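Local coordinates for alpha-actinin-like protein 1 (Schizosaccharomyces pombe, PDB 5BVR), which binds actin filaments through the tandem calponin-homology domains held in this chain and takes part in actin-ring formation, cytokinesis and septation in fission yeast, at residues I198-L203 and H229-L234. Residues are numbered along the deposited sequence; the frame is centred on the assembly and turned at random.
Sequences IGIPRL and HAFSTL
Coming off the end of helix 183-198, the chain turns at Gly199, where phi becomes positive (69°), and runs on as an extended loop past the last turns of helix 217-234, with the CA atoms of Ile200 and Ala230 6.9 Å apart. No hydrogen bond joins the two segments; aliphatic carbons and one ring do the work. Ile198 sends its CG2 methyl, anti to the backbone N, between two residues of the helix: it lies 3.5 Å from CD1 of Leu234 and also comes to the edge of the Phe231 ring, near its plane, 3.9 Å from CE1. Both segments belong to the second calponin-homology domain of the tandem pair that forms the actin-binding domain, and the contact packs the loop after one helix of this all-helical fold against its C-terminal helix. Ile200 points toward that helix and lays CG1 3.8 Å from CB of Ala230, while its CD1 reaches CE1 of Phe231, also at 3.8 Å. CE1 of Phe231 is thus touched by both isoleucines, Ile198 crossing the Phe231 side chain obliquely and Ile200 at about a right angle. Phe231 swings its ring toward the loop from beside its own backbone N (chi1 -73°), and the ring also stacks with His168, which binds a zinc ion together with Asp235. Ile198 packs further on Ile165 and Leu172.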
# COMPACT_ATOMS: atom_id res chain seq x y z
N ILE A 198 9.06 -13.40 5.26
CA ILE A 198 9.31 -12.06 5.77
C ILE A 198 8.02 -11.38 6.23
O ILE A 198 8.06 -10.26 6.75
CB ILE A 198 10.08 -11.19 4.76
CG1 ILE A 198 11.16 -12.04 4.07
CG2 ILE A 198 10.70 -9.95 5.46
CD1 ILE A 198 12.01 -11.33 3.05
N GLY A 199 6.88 -12.05 6.07
CA GLY A 199 5.59 -11.52 6.52
C GLY A 199 5.07 -10.33 5.73
O GLY A 199 4.20 -9.58 6.22
N ILE A 200 5.60 -10.12 4.53
CA ILE A 200 5.18 -9.00 3.70
C ILE A 200 3.92 -9.41 2.91
O ILE A 200 3.98 -10.32 2.09
CB ILE A 200 6.31 -8.60 2.74
CG1 ILE A 200 7.46 -7.96 3.53
CG2 ILE A 200 5.80 -7.65 1.66
CD1 ILE A 200 8.81 -7.90 2.78
N PRO A 201 2.79 -8.72 3.13
CA PRO A 201 1.55 -9.15 2.47
C PRO A 201 1.62 -8.95 0.97
O PRO A 201 2.21 -7.99 0.49
CB PRO A 201 0.50 -8.21 3.08
CG PRO A 201 1.23 -6.98 3.42
CD PRO A 201 2.60 -7.45 3.87
N ARG A 202 0.97 -9.85 0.25
CA ARG A 202 0.98 -9.84 -1.20
C ARG A 202 -0.04 -8.82 -1.73
O ARG A 202 -1.16 -9.20 -2.10
CB ARG A 202 0.64 -11.23 -1.71
CG ARG A 202 0.62 -11.36 -3.22
CD ARG A 202 0.10 -12.72 -3.60
NE ARG A 202 1.04 -13.74 -3.15
CZ ARG A 202 2.04 -14.21 -3.88
NH1 ARG A 202 2.25 -13.78 -5.11
NH2 ARG A 202 2.85 -15.13 -3.37
N LEU A 203 0.34 -7.56 -1.75
CA LEU A 203 -0.58 -6.50 -2.14
C LEU A 203 -0.80 -6.39 -3.65
O LEU A 203 -1.77 -5.76 -4.05
CB LEU A 203 -0.13 -5.14 -1.60
CG LEU A 203 0.01 -5.07 -0.08
CD1 LEU A 203 0.31 -3.64 0.34
CD2 LEU A 203 -1.24 -5.56 0.68
N HIS A 229 9.28 -1.15 5.74
CA HIS A 229 8.88 -1.27 7.15
C HIS A 229 9.24 -2.64 7.71
O HIS A 229 9.75 -2.74 8.85
CB HIS A 229 7.40 -1.00 7.34
CG HIS A 229 7.01 0.44 7.14
ND1 HIS A 229 7.41 1.44 8.00
CD2 HIS A 229 6.31 1.04 6.15
CE1 HIS A 229 6.93 2.60 7.56
NE2 HIS A 229 6.26 2.38 6.44
N ALA A 230 9.03 -3.70 6.95
CA ALA A 230 9.34 -5.03 7.47
C ALA A 230 10.83 -5.22 7.66
O ALA A 230 11.28 -5.68 8.71
CB ALA A 230 8.76 -6.12 6.57
N PHE A 231 11.61 -4.86 6.63
CA PHE A 231 13.05 -5.05 6.71
C PHE A 231 13.60 -4.24 7.88
O PHE A 231 14.43 -4.72 8.65
CB PHE A 231 13.76 -4.63 5.42
CG PHE A 231 13.56 -5.55 4.25
CD1 PHE A 231 12.71 -6.64 4.29
CD2 PHE A 231 14.29 -5.32 3.10
CE1 PHE A 231 12.58 -7.47 3.17
CE2 PHE A 231 14.18 -6.16 2.00
CZ PHE A 231 13.31 -7.23 2.04
N SER A 232 13.18 -2.98 7.96
CA SER A 232 13.70 -2.09 9.00
C SER A 232 13.39 -2.63 10.40
O SER A 232 14.22 -2.60 11.29
CB SER A 232 13.16 -0.68 8.85
OG SER A 232 13.57 -0.09 7.61
N THR A 233 12.17 -3.11 10.59
CA THR A 233 11.75 -3.65 11.88
C THR A 233 12.52 -4.90 12.21
O THR A 233 13.02 -5.06 13.33
CB THR A 233 10.25 -3.92 11.86
OG1 THR A 233 9.58 -2.66 11.70
CG2 THR A 233 9.78 -4.58 13.15
N LEU A 234 12.66 -5.78 11.23
CA LEU A 234 13.35 -7.03 11.45
C LEU A 234 14.84 -6.83 11.70
O LEU A 234 15.47 -7.65 12.37
CB LEU A 234 13.10 -8.00 10.30
CG LEU A 234 11.68 -8.55 10.22
CD1 LEU A 234 11.37 -9.17 8.83
CD2 LEU A 234 11.44 -9.56 11.34